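Local coordinates for protein Phospholipase/Carboxylesterase (Dyadobacter fermentans, PDB 4H0C) that probably hydrolyses carboxylic esters, possibly including palmitoyl thioesters on proteins, as a member of the alpha/beta hydrolase superfamily, at residues Y5-Q10 with Q56-S61; R120-Y125 with G147-T152; A130-L135 with I156-P161; Q19-A24 with E49-A54. All coordinates share one frame; numbering follows the deposited sequence. Where two conformers were deposited one is given.

Interaction 1 of 4, residues Y5-Q10 with Q56-S61; sequences YTHSKQ and QATNNS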
loop_
_atom_site.group_PDB
_atom_site.type_symbol
_atom_site.label_atom_id
_atom_site.label_comp_id
_atom_site.label_asym_id
_atom_site.label_seq_id
_atom_site.Cartn_x
_atom_site.Cartn_y
_atom_site.Cartn_z
ATOM N N TYR A 5 10.938 5.479 -16.770
ATOM C CA TYR A 5 11.798 5.943 -15.682
ATOM C C TYR A 5 11.966 4.898 -14.588
ATOM O O TYR A 5 11.189 3.938 -14.511
ATOM C CB TYR A 5 11.343 7.312 -15.126
ATOM C CG TYR A 5 9.961 7.386 -14.487
ATOM C CD1 TYR A 5 9.808 7.339 -13.090
ATOM C CD2 TYR A 5 8.825 7.584 -15.270
ATOM C CE1 TYR A 5 8.558 7.429 -12.501
ATOM C CE2 TYR A 5 7.563 7.692 -14.693
ATOM C CZ TYR A 5 7.435 7.608 -13.306
ATOM O OH TYR A 5 6.202 7.704 -12.711
ATOM N N THR A 6 13.022 5.089 -13.788
ATOM C CA THR A 6 13.434 4.209 -12.706
ATOM C C THR A 6 13.141 4.895 -11.385
ATOM O O THR A 6 13.362 6.091 -11.258
ATOM C CB THR A 6 14.975 3.993 -12.781
ATOM O OG1 THR A 6 15.302 3.371 -14.021
ATOM C CG2 THR A 6 15.511 3.140 -11.639
ATOM N N HIS A 7 12.659 4.140 -10.398
ATOM C CA HIS A 7 12.659 4.642 -9.024
ATOM C C HIS A 7 13.966 4.275 -8.415
ATOM O O HIS A 7 14.246 3.097 -8.177
ATOM C CB HIS A 7 11.487 4.103 -8.233
ATOM C CG HIS A 7 10.168 4.553 -8.784
ATOM N ND1 HIS A 7 9.739 5.836 -8.669
ATOM C CD2 HIS A 7 9.191 3.872 -9.513
ATOM C CE1 HIS A 7 8.547 5.971 -9.281
ATOM N NE2 HIS A 7 8.203 4.780 -9.799
ATOM N N SER A 8 14.813 5.280 -8.209
ATOM C CA SER A 8 16.085 5.047 -7.540
ATOM C C SER A 8 15.851 4.739 -6.052
ATOM O O SER A 8 14.787 5.040 -5.501
ATOM C CB SER A 8 17.028 6.239 -7.734
ATOM O OG SER A 8 16.535 7.394 -7.076
ATOM N N LYS A 9 16.859 4.162 -5.406
ATOM C CA LYS A 9 16.755 3.713 -4.013
ATOM C C LYS A 9 16.801 4.903 -3.046
ATOM O O LYS A 9 17.842 5.227 -2.483
ATOM C CB LYS A 9 17.853 2.689 -3.712
ATOM C CG LYS A 9 17.713 1.940 -2.390
ATOM C CD LYS A 9 18.684 0.769 -2.344
ATOM C CE LYS A 9 19.277 0.563 -0.963
ATOM N NZ LYS A 9 20.470 -0.340 -1.013
ATOM N N GLN A 10 15.659 5.558 -2.893
ATOM C CA GLN A 10 15.490 6.682 -1.980
ATOM C C GLN A 10 14.547 6.223 -0.859
ATOM O O GLN A 10 13.343 6.063 -1.080
ATOM C CB GLN A 10 14.874 7.869 -2.717
ATOM C CG GLN A 10 15.653 8.448 -3.890
ATOM C CD GLN A 10 14.955 9.674 -4.477
ATOM O OE1 GLN A 10 14.358 9.615 -5.561
ATOM N NE2 GLN A 10 15.014 10.786 -3.756
ATOM N N GLN A 56 10.754 7.012 -1.472
ATOM C CA GLN A 56 10.334 8.189 -2.224
ATOM C C GLN A 56 10.282 7.867 -3.712
ATOM O O GLN A 56 11.277 7.402 -4.271
ATOM C CB GLN A 56 11.320 9.353 -1.993
ATOM C CG GLN A 56 11.098 10.535 -2.927
ATOM C CD GLN A 56 9.817 11.298 -2.610
ATOM O OE1 GLN A 56 9.577 11.675 -1.451
ATOM N NE2 GLN A 56 8.987 11.539 -3.638
ATOM N N ALA A 57 9.156 8.177 -4.357
ATOM C CA ALA A 57 9.018 7.953 -5.795
ATOM C C ALA A 57 9.787 8.997 -6.593
ATOM O O ALA A 57 9.767 10.192 -6.280
ATOM C CB ALA A 57 7.555 7.944 -6.219
ATOM N N THR A 58 10.481 8.519 -7.624
ATOM C CA THR A 58 11.055 9.391 -8.626
ATOM C C THR A 58 9.891 10.080 -9.326
ATOM O O THR A 58 8.846 9.465 -9.529
ATOM C CB THR A 58 11.927 8.573 -9.595
ATOM O OG1 THR A 58 13.056 8.086 -8.859
ATOM C CG2 THR A 58 12.429 9.418 -10.773
ATOM N N ASN A 59 10.066 11.366 -9.628
ATOM C CA ASN A 59 9.001 12.229 -10.176
ATOM C C ASN A 59 7.809 12.408 -9.230
ATOM O O ASN A 59 6.728 12.887 -9.640
ATOM C CB ASN A 59 8.556 11.731 -11.549
ATOM C CG ASN A 59 9.672 11.800 -12.584
ATOM O OD1 ASN A 59 10.454 12.747 -12.585
ATOM N ND2 ASN A 59 9.751 10.797 -13.471
ATOM N N ASN A 60 8.023 12.056 -7.958
ATOM C CA ASN A 60 6.971 12.064 -6.932
ATOM C C ASN A 60 5.726 11.291 -7.383
ATOM O O ASN A 60 4.608 11.591 -6.954
ATOM C CB ASN A 60 6.557 13.497 -6.559
ATOM C CG ASN A 60 7.614 14.252 -5.782
ATOM O OD1 ASN A 60 8.658 13.723 -5.427
ATOM N ND2 ASN A 60 7.329 15.510 -5.507
ATOM N N SER A 61 5.924 10.287 -8.241
ATOM C CA SER A 61 4.810 9.522 -8.772
ATOM C C SER A 61 5.251 8.112 -9.118
ATOM O O SER A 61 6.196 7.923 -9.905
ATOM C CB SER A 61 4.220 10.228 -10.007
ATOM O OG SER A 61 3.168 9.454 -10.585
HETATM O O HOH W 1 12.908 6.900 -6.330
#
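Tyr5, His7 and Thr58 make the directional side-chain contacts at this surface of an alpha/beta hydrolase, where the coil before strand 11-15 lies across the loop that leaves strand 50-55; Gln10 and Gln56 bury comparable area. The Tyr5 ring reaches past Thr58 to the backbone of Ser61, OH donating to Ser61 O at 2.8 Å from above the carbonyl plane. Asn59 covers one face: its ND2 sits 3.4 Å above the centre of the Tyr5 ring, the amide plane turned 67° against it. An alanine in place of Tyr5 would remove ring and hydroxyl together, and would probably leave Ser61 O without this donor and the Asn59 amide without the surface it lies over. His7 works edge-on. Its ND1 accepts from Thr58 N at 3.0 Å, in the ring plane but in a bent hydrogen bond (140° at the hydrogen), while CE1 comes within 3.1 Å of Ser61 O. NE2 is hydrogen-bonded to Trp62 O, consistent with a neutral ring protonated at that nitrogen. Farther along, a water sits among Ser8 O, Gln56 O and Thr58 OG1. Gln10 and Gln56 lie side by side, CB to CB 3.9 Å, beside a nearly straight backbone bond: Gln56 N donates to Gln10 O at 2.8 Å and 167°. In the second shell, Ser80 OG of helix 77-94 bonds His7 N, and Ala35 N donates to Gln56 OE1.

Interaction 2 of 4, residues R120-Y125 with G147-T152; sequences RNARKY and GDFKQT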
loop_
_atom_site.group_PDB
_atom_site.type_symbol
_atom_site.label_atom_id
_atom_site.label_comp_id
_atom_site.label_asym_id
_atom_site.label_seq_id
_atom_site.Cartn_x
_atom_site.Cartn_y
_atom_site.Cartn_z
ATOM N N ARG A 120 0.884 -9.560 -5.261
ATOM C CA ARG A 120 1.873 -10.318 -6.058
ATOM C C ARG A 120 2.789 -11.150 -5.176
ATOM O O ARG A 120 3.444 -12.083 -5.667
ATOM C CB ARG A 120 2.711 -9.349 -6.905
ATOM C CG ARG A 120 1.933 -8.747 -8.070
ATOM C CD ARG A 120 2.872 -7.983 -8.975
ATOM N NE ARG A 120 2.147 -7.271 -10.019
ATOM C CZ ARG A 120 2.635 -7.014 -11.231
ATOM N NH1 ARG A 120 3.839 -7.473 -11.581
ATOM N NH2 ARG A 120 1.906 -6.334 -12.096
ATOM N N ASN A 121 2.851 -10.798 -3.885
ATOM C CA ASN A 121 3.806 -11.384 -2.944
ATOM C C ASN A 121 3.117 -11.741 -1.648
ATOM O O ASN A 121 3.543 -11.308 -0.582
ATOM C CB ASN A 121 4.951 -10.394 -2.679
ATOM C CG ASN A 121 5.728 -10.074 -3.940
ATOM O OD1 ASN A 121 6.555 -10.879 -4.387
ATOM N ND2 ASN A 121 5.466 -8.915 -4.531
ATOM N N ALA A 122 1.997 -12.458 -1.754
ATOM C CA ALA A 122 1.131 -12.694 -0.583
ATOM C C ALA A 122 1.786 -13.680 0.360
ATOM O O ALA A 122 2.298 -14.697 -0.067
ATOM C CB ALA A 122 -0.255 -13.167 -0.999
ATOM N N ARG A 123 1.823 -13.310 1.626
ATOM C CA ARG A 123 2.275 -14.173 2.700
ATOM C C ARG A 123 1.701 -13.604 3.970
ATOM O O ARG A 123 0.931 -12.672 3.912
ATOM C CB ARG A 123 3.797 -14.266 2.768
ATOM C CG ARG A 123 4.526 -12.957 2.626
ATOM C CD ARG A 123 5.995 -13.296 2.535
ATOM N NE ARG A 123 6.867 -12.187 2.225
ATOM C CZ ARG A 123 8.139 -12.134 2.624
ATOM N NH1 ARG A 123 8.646 -13.116 3.377
ATOM N NH2 ARG A 123 8.891 -11.094 2.289
ATOM N N LYS A 124 2.072 -14.157 5.120
ATOM C CA LYS A 124 1.545 -13.630 6.376
ATOM C C LYS A 124 2.274 -12.330 6.673
ATOM O O LYS A 124 3.495 -12.325 6.863
ATOM C CB LYS A 124 1.714 -14.622 7.533
ATOM C CG LYS A 124 1.016 -14.175 8.812
ATOM C CD LYS A 124 1.138 -15.254 9.877
ATOM C CE LYS A 124 0.256 -14.947 11.073
ATOM N NZ LYS A 124 0.650 -15.708 12.287
ATOM N N TYR A 125 1.535 -11.226 6.642
ATOM C CA TYR A 125 2.088 -9.933 7.008
ATOM C C TYR A 125 1.445 -9.478 8.309
ATOM O O TYR A 125 0.435 -10.055 8.741
ATOM C CB TYR A 125 1.792 -8.912 5.903
ATOM C CG TYR A 125 2.579 -9.118 4.608
ATOM C CD1 TYR A 125 3.990 -9.034 4.588
ATOM C CD2 TYR A 125 1.916 -9.387 3.407
ATOM C CE1 TYR A 125 4.697 -9.192 3.397
ATOM C CE2 TYR A 125 2.613 -9.571 2.223
ATOM C CZ TYR A 125 3.987 -9.459 2.215
ATOM O OH TYR A 125 4.638 -9.636 1.026
ATOM N N GLY A 147 0.689 -16.557 -3.738
ATOM C CA GLY A 147 0.920 -16.629 -2.313
ATOM C C GLY A 147 -0.356 -16.893 -1.536
ATOM O O GLY A 147 -1.407 -17.195 -2.113
ATOM N N ASP A 148 -0.255 -16.830 -0.208
ATOM C CA ASP A 148 -1.437 -16.958 0.655
ATOM C C ASP A 148 -1.271 -15.989 1.810
ATOM O O ASP A 148 -0.208 -15.947 2.425
ATOM C CB ASP A 148 -1.588 -18.396 1.180
ATOM C CG ASP A 148 -2.952 -18.628 1.847
ATOM O OD1 ASP A 148 -3.137 -18.249 3.032
ATOM O OD2 ASP A 148 -3.850 -19.191 1.183
ATOM N N PHE A 149 -2.282 -15.175 2.084
ATOM C CA PHE A 149 -2.136 -14.182 3.141
ATOM C C PHE A 149 -2.157 -14.743 4.585
ATOM O O PHE A 149 -1.812 -14.029 5.536
ATOM C CB PHE A 149 -3.169 -13.068 2.976
ATOM C CG PHE A 149 -2.832 -12.091 1.892
ATOM C CD1 PHE A 149 -1.800 -11.167 2.057
ATOM C CD2 PHE A 149 -3.576 -12.059 0.720
ATOM C CE1 PHE A 149 -1.525 -10.227 1.068
ATOM C CE2 PHE A 149 -3.306 -11.132 -0.283
ATOM C CZ PHE A 149 -2.282 -10.211 -0.114
ATOM N N LYS A 150 -2.553 -16.003 4.737
ATOM C CA LYS A 150 -2.587 -16.648 6.049
ATOM C C LYS A 150 -3.353 -15.775 7.051
ATOM O O LYS A 150 -2.933 -15.615 8.196
ATOM C CB LYS A 150 -1.160 -16.931 6.551
ATOM C CG LYS A 150 -0.283 -17.736 5.590
ATOM C CD LYS A 150 -0.598 -19.224 5.659
ATOM C CE LYS A 150 0.629 -20.087 5.328
ATOM N NZ LYS A 150 1.056 -20.013 3.905
ATOM N N GLN A 151 -4.461 -15.190 6.597
ATOM C CA GLN A 151 -5.372 -14.429 7.459
ATOM C C GLN A 151 -4.851 -13.027 7.796
ATOM O O GLN A 151 -5.399 -12.377 8.697
ATOM C CB GLN A 151 -5.759 -15.209 8.752
ATOM C CG GLN A 151 -6.218 -16.622 8.446
ATOM C CD GLN A 151 -6.736 -17.377 9.638
ATOM O OE1 GLN A 151 -6.796 -16.860 10.769
ATOM N NE2 GLN A 151 -7.152 -18.604 9.388
ATOM N N THR A 152 -3.847 -12.535 7.055
ATOM C CA THR A 152 -3.393 -11.126 7.215
ATOM C C THR A 152 -4.592 -10.168 7.225
ATOM O O THR A 152 -5.395 -10.167 6.275
ATOM C CB THR A 152 -2.471 -10.666 6.055
ATOM O OG1 THR A 152 -1.279 -11.446 6.023
ATOM C CG2 THR A 152 -2.097 -9.195 6.209
#
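Here the loop between helix 109-120 and strand 127-131 meets the loop leading into strand 153-160. The tight half is an alanine methyl on a phenyl ring together with a threonine hydroxyl placed between two backbone groups. Ala122 CB stands 3.6 Å from the centroid of the Phe149 ring and only 7° off its normal, a CH-pi contact centred on the face; the edges of two rings also meet, Phe149 CE1 toward Tyr125 CD2. Thr152 OG1 accepts from Tyr125 N at 2.9 Å in an almost straight bond (174°) and donates to Phe149 O at 2.7 Å, in the carbonyl plane on a lone pair. Phe149 O also takes Thr152 N, the closing bond of the type I' turn from Phe149 to Thr152, so the hydroxyl ties Tyr125 directly to the turn. A valine in place of Thr152 would lose both hydroxyl bonds and would probably leave Tyr125 N without its acceptor. Tyr125 OH donates to Asn121 O at 2.6 Å, pinning its own loop.

Toward the surface the grip slackens. Asp148 N reaches Ala122 O in a weak, bent bond of 3.3 Å, and Gly147 sits so close to that oxygen that a CB would collide with it. Lys124 and Lys150 cross at about a right angle, CB to CB 3.8 Å, before their ends lead away. The Phe149 side chain touches Thr118 and Thr119 of helix 109-120 and Ile128 of strand 127-131, while Arg123 extends to a salt bridge with Glu93 of helix 77-94.

Interaction 3 of 4, residues A130-L135 with I156-P161; sequences AFTGGL and ISTGNP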
loop_
_atom_site.group_PDB
_atom_site.type_symbol
_atom_site.label_atom_id
_atom_site.label_comp_id
_atom_site.label_asym_id
_atom_site.label_seq_id
_atom_site.Cartn_x
_atom_site.Cartn_y
_atom_site.Cartn_z
ATOM N N ALA A 130 -4.979 0.011 2.979
ATOM C CA ALA A 130 -5.088 0.616 1.656
ATOM C C ALA A 130 -6.175 1.674 1.652
ATOM O O ALA A 130 -7.363 1.387 1.389
ATOM C CB ALA A 130 -5.353 -0.450 0.600
ATOM N N PHE A 131 -5.785 2.906 1.995
ATOM C CA PHE A 131 -6.728 4.036 1.993
ATOM C C PHE A 131 -6.975 4.473 0.557
ATOM O O PHE A 131 -6.105 5.080 -0.071
ATOM C CB PHE A 131 -6.183 5.248 2.771
ATOM C CG PHE A 131 -5.985 5.020 4.251
ATOM C CD1 PHE A 131 -7.055 4.696 5.087
ATOM C CD2 PHE A 131 -4.714 5.197 4.825
ATOM C CE1 PHE A 131 -6.858 4.531 6.457
ATOM C CE2 PHE A 131 -4.516 5.045 6.187
ATOM C CZ PHE A 131 -5.591 4.700 7.013
ATOM N N THR A 132 -8.181 4.195 0.062
ATOM C CA THR A 132 -8.621 4.592 -1.294
ATOM C C THR A 132 -7.713 4.068 -2.404
ATOM O O THR A 132 -7.008 4.830 -3.099
ATOM C CB THR A 132 -8.836 6.103 -1.405
ATOM O OG1 THR A 132 -9.607 6.534 -0.270
ATOM C CG2 THR A 132 -9.619 6.471 -2.723
ATOM N N GLY A 133 -7.723 2.755 -2.570
ATOM C CA GLY A 133 -6.943 2.139 -3.624
ATOM C C GLY A 133 -7.532 0.813 -4.067
ATOM O O GLY A 133 -8.430 0.257 -3.423
ATOM N N GLY A 134 -7.003 0.313 -5.175
ATOM C CA GLY A 134 -7.382 -0.981 -5.725
ATOM C C GLY A 134 -6.213 -1.625 -6.455
ATOM O O GLY A 134 -5.175 -0.991 -6.705
ATOM N N LEU A 135 -6.391 -2.886 -6.831
ATOM C CA LEU A 135 -5.387 -3.584 -7.630
ATOM C C LEU A 135 -5.262 -2.915 -9.020
ATOM O O LEU A 135 -6.200 -2.285 -9.498
ATOM C CB LEU A 135 -5.754 -5.053 -7.745
ATOM C CG LEU A 135 -5.660 -5.905 -6.454
ATOM C CD1 LEU A 135 -6.311 -7.254 -6.722
ATOM C CD2 LEU A 135 -4.230 -6.066 -5.940
ATOM N N ILE A 156 -9.391 -1.961 3.356
ATOM C CA ILE A 156 -9.474 -1.310 2.058
ATOM C C ILE A 156 -10.692 -0.396 2.050
ATOM O O ILE A 156 -11.798 -0.796 2.400
ATOM C CB ILE A 156 -9.468 -2.330 0.878
ATOM C CG1 ILE A 156 -9.450 -1.626 -0.488
ATOM C CG2 ILE A 156 -10.622 -3.318 0.982
ATOM C CD1 ILE A 156 -9.241 -2.579 -1.666
ATOM N N SER A 157 -10.469 0.854 1.678
ATOM C CA SER A 157 -11.569 1.813 1.628
ATOM C C SER A 157 -11.580 2.587 0.333
ATOM O O SER A 157 -10.600 2.613 -0.401
ATOM C CB SER A 157 -11.440 2.796 2.773
ATOM O OG SER A 157 -10.225 3.499 2.647
ATOM N N THR A 158 -12.721 3.197 0.059
ATOM C CA THR A 158 -12.842 4.223 -0.961
ATOM C C THR A 158 -14.079 5.065 -0.675
ATOM O O THR A 158 -14.888 4.745 0.219
ATOM C CB THR A 158 -12.855 3.646 -2.404
ATOM O OG1 THR A 158 -12.699 4.720 -3.353
ATOM C CG2 THR A 158 -14.141 2.848 -2.694
ATOM N N GLY A 159 -14.230 6.141 -1.426
ATOM C CA GLY A 159 -15.453 6.914 -1.347
ATOM C C GLY A 159 -16.369 6.520 -2.498
ATOM O O GLY A 159 -15.957 5.826 -3.447
ATOM N N ASN A 160 -17.625 6.940 -2.408
ATOM C CA ASN A 160 -18.579 6.652 -3.451
ATOM C C ASN A 160 -19.474 7.858 -3.668
ATOM O O ASN A 160 -20.120 8.331 -2.724
ATOM C CB ASN A 160 -19.397 5.399 -3.110
ATOM C CG ASN A 160 -20.337 4.981 -4.230
ATOM O OD1 ASN A 160 -20.143 5.324 -5.394
ATOM N ND2 ASN A 160 -21.364 4.231 -3.878
ATOM N N PRO A 161 -19.488 8.390 -4.897
ATOM C CA PRO A 161 -18.610 8.006 -6.007
ATOM C C PRO A 161 -17.190 8.569 -5.833
ATOM O O PRO A 161 -16.960 9.426 -4.973
ATOM C CB PRO A 161 -19.288 8.654 -7.217
ATOM C CG PRO A 161 -19.971 9.842 -6.648
ATOM C CD PRO A 161 -20.492 9.384 -5.320
#
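Ile156, Ser157 and Thr132 bury the most surface where strands 127-131 and 153-160 run side by side. The Ile156 chain is extended, with CG1 anti to the backbone N (chi1 -176°), and this carries CD1 to 3.4 Å from Gly133 O, a buried carbonyl with no polar partner in the model. On the same sheet face Ile156 CG1 approaches Ala130 CB at 4.4 Å, and Leu115 of helix 109-120 packs on both residues. Ser157 supplies a regular strand-to-strand bond: its N donates to Ala130 O at 3.2 Å, nearly straight at the hydrogen (163°) and nearly along the C=O axis. Its hydroxyl turns to the other face, held in the crowded position between backbone N and carbonyl carbon. There Ser157 OG lies at the edge of the Phe131 ring and takes a weak bond of 3.4 Å from Thr132 N; its stronger partner is Glu200. Thr132 has positive backbone torsions and swings the chain out of the strand. Its CG2 meets Thr158 OG1 at 3.6 Å, the side chains crossing at about a right angle, while Thr132 OG1 is hydrogen-bonded to Arg192. A citrate, probably from the crystallisation liquor, lies beside Gly133. Parallel strands whose C-terminal ends open into loops next to the active site are a hallmark of the alpha/beta hydrolase fold, and here Thr132 touches His194, which with Ser108 probably belongs to the catalytic triad.

Interaction 4 of 4, residues Q19-A24 with E49-A54; sequences QRAKKA and EMAIYA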
loop_
_atom_site.group_PDB
_atom_site.type_symbol
_atom_site.label_atom_id
_atom_site.label_comp_id
_atom_site.label_asym_id
_atom_site.label_seq_id
_atom_site.Cartn_x
_atom_site.Cartn_y
_atom_site.Cartn_z
ATOM N N GLN A 19 16.958 -1.669 14.670
ATOM C CA GLN A 19 17.588 -2.692 15.494
ATOM C C GLN A 19 16.805 -3.003 16.774
ATOM O O GLN A 19 16.994 -4.067 17.372
ATOM C CB GLN A 19 19.029 -2.310 15.858
ATOM C CG GLN A 19 19.988 -2.186 14.675
ATOM C CD GLN A 19 21.227 -1.351 15.027
ATOM O OE1 GLN A 19 21.110 -0.158 15.348
ATOM N NE2 GLN A 19 22.412 -1.968 14.974
ATOM N N ARG A 20 15.943 -2.089 17.209
ATOM C CA ARG A 20 15.201 -2.308 18.451
ATOM C C ARG A 20 13.747 -2.701 18.185
ATOM O O ARG A 20 13.085 -3.274 19.050
ATOM C CB ARG A 20 15.295 -1.074 19.361
ATOM C CG ARG A 20 16.695 -0.892 19.949
ATOM C CD ARG A 20 16.830 0.135 21.074
ATOM N NE ARG A 20 18.257 0.288 21.384
ATOM C CZ ARG A 20 18.939 -0.495 22.221
ATOM N NH1 ARG A 20 18.329 -1.474 22.862
ATOM N NH2 ARG A 20 20.243 -0.309 22.407
ATOM N N ALA A 21 13.272 -2.418 16.973
ATOM C CA ALA A 21 11.850 -2.507 16.659
ATOM C C ALA A 21 11.324 -3.940 16.606
ATOM O O ALA A 21 11.971 -4.824 16.045
ATOM C CB ALA A 21 11.568 -1.792 15.352
ATOM N N LYS A 22 10.153 -4.128 17.213
ATOM C CA LYS A 22 9.387 -5.367 17.171
ATOM C C LYS A 22 8.644 -5.506 15.828
ATOM O O LYS A 22 8.350 -6.614 15.377
ATOM C CB LYS A 22 8.360 -5.373 18.317
ATOM C CG LYS A 22 8.953 -5.136 19.702
ATOM C CD LYS A 22 7.925 -5.251 20.828
ATOM C CE LYS A 22 7.019 -4.029 20.875
ATOM N NZ LYS A 22 7.736 -2.779 21.265
ATOM N N LYS A 23 8.339 -4.370 15.205
ATOM C CA LYS A 23 7.486 -4.323 14.018
ATOM C C LYS A 23 8.003 -3.242 13.078
ATOM O O LYS A 23 8.797 -2.371 13.490
ATOM C CB LYS A 23 6.029 -3.992 14.415
ATOM C CG LYS A 23 5.416 -4.898 15.448
ATOM C CD LYS A 23 4.044 -4.411 15.877
ATOM C CE LYS A 23 3.309 -5.530 16.610
ATOM N NZ LYS A 23 2.011 -5.016 17.126
ATOM N N ALA A 24 7.556 -3.290 11.825
ATOM C CA ALA A 24 7.916 -2.271 10.858
ATOM C C ALA A 24 6.731 -1.953 10.016
ATOM O O ALA A 24 5.815 -2.774 9.895
ATOM C CB ALA A 24 9.051 -2.744 9.967
ATOM N N GLU A 49 5.177 1.526 17.781
ATOM C CA GLU A 49 6.084 0.370 17.948
ATOM C C GLU A 49 6.806 -0.027 16.648
ATOM O O GLU A 49 7.626 -0.973 16.632
ATOM C CB GLU A 49 5.351 -0.829 18.546
ATOM C CG GLU A 49 4.956 -0.593 19.993
ATOM C CD GLU A 49 4.031 -1.653 20.542
ATOM O OE1 GLU A 49 2.924 -1.830 19.974
ATOM O OE2 GLU A 49 4.408 -2.303 21.544
HETATM N N MSE A 50 6.562 0.735 15.581
HETATM C CA MSE A 50 7.127 0.378 14.274
HETATM C C MSE A 50 8.367 1.182 13.894
HETATM O O MSE A 50 8.456 2.405 14.150
HETATM C CB MSE A 50 6.123 0.564 13.139
HETATM C CG MSE A 50 5.044 -0.548 13.003
HETATM SE SE MSE A 50 3.836 -0.478 14.518
HETATM C CE MSE A 50 2.416 -1.507 13.690
ATOM N N ALA A 51 9.305 0.472 13.266
ATOM C CA ALA A 51 10.328 1.111 12.446
ATOM C C ALA A 51 9.593 1.519 11.173
ATOM O O ALA A 51 8.952 0.688 10.541
ATOM C CB ALA A 51 11.468 0.145 12.147
ATOM N N ILE A 52 9.678 2.791 10.804
ATOM C CA ILE A 52 8.930 3.314 9.643
ATOM C C ILE A 52 9.873 3.482 8.463
ATOM O O ILE A 52 10.911 4.147 8.590
ATOM C CB ILE A 52 8.252 4.662 9.983
ATOM C CG1 ILE A 52 7.221 4.485 11.113
ATOM C CG2 ILE A 52 7.692 5.341 8.730
ATOM C CD1 ILE A 52 6.814 5.799 11.762
ATOM N N TYR A 53 9.540 2.832 7.345
ATOM C CA TYR A 53 10.246 3.015 6.073
ATOM C C TYR A 53 9.295 3.613 5.053
ATOM O O TYR A 53 8.219 3.070 4.832
ATOM C CB TYR A 53 10.682 1.655 5.519
ATOM C CG TYR A 53 11.880 1.058 6.236
ATOM C CD1 TYR A 53 13.094 0.867 5.562
ATOM C CD2 TYR A 53 11.796 0.657 7.567
ATOM C CE1 TYR A 53 14.199 0.321 6.209
ATOM C CE2 TYR A 53 12.905 0.126 8.224
ATOM C CZ TYR A 53 14.103 -0.038 7.528
ATOM O OH TYR A 53 15.214 -0.563 8.139
ATOM N N ALA A 54 9.700 4.693 4.390
ATOM C CA ALA A 54 8.874 5.305 3.359
ATOM C C ALA A 54 9.753 5.566 2.130
ATOM O O ALA A 54 10.583 6.479 2.152
ATOM C CB ALA A 54 8.259 6.598 3.867
HETATM O O HOH W 2 8.987 -1.848 18.826
#
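The carboxylate of Glu49 is the one flat side-chain group at work between the segments, and Lys22 meets it at one oxygen, its NZ forming a salt bridge to Glu49 OE2 at 3.4 Å. The contact joins the two parallel strands of a beta-alpha-beta unit, 23-28 and 50-55, linked through helix 35-39 in the alpha/beta hydrolase sheet. Lys23 NZ comes only to 4.4 Å from Glu49 OE1, beyond a salt bridge. The Tyr53 ring instead packs on Val88 and Ile92 of helix 77-94. Between the strands Ala51 N donates to Lys23 O at 2.9 Å, in the carbonyl plane on a lone pair and nearly straight at 164°. One sheet face carries Lys23 and Met50, present as selenomethionine. Bent at chi2, Met50 crosses the extended lysine obliquely and brings its CE to 4.0 Å from Lys23 CD; the sodium bound at Ile208 and Lys210 lies close to this lysine. Ala24 and Ala51 occupy the other face, and Ala21, in the loop before the strand, brings its CB to 3.7 Å from Ala51 CB; Ala24 touches Ile92 of helix 77-94. Just before the strands begin, a water bridges Lys22 and Glu49. The Lys22 chain, bent at chi3 and chi4, curls back over it, so that the water accepts from both Lys22 N at 3.0 Å and Lys22 NZ at 2.9 Å while donating to Glu49 O at 2.7 Å.

From the N terminus, interaction 1 opens first: residues 5-10 close a long loop onto 56-61. Nested inside it is interaction 4, where 19-24 with 49-54 closes the loop holding helix 35-39; segment 49-54 runs, through residue 55, straight into 56-61, yet the contact centres are about 22 Å apart. Both are complete before the later part of the chain, where interactions 2 and 3 cross: 120-125 with 147-152 and 130-135 with 156-161 close overlapping loops, so strands 127-131 and 153-160 are joined along their sides and by the loops that lead into them. Interactions 3 and 4 reach the same sheet on opposite sides of the chain's centre.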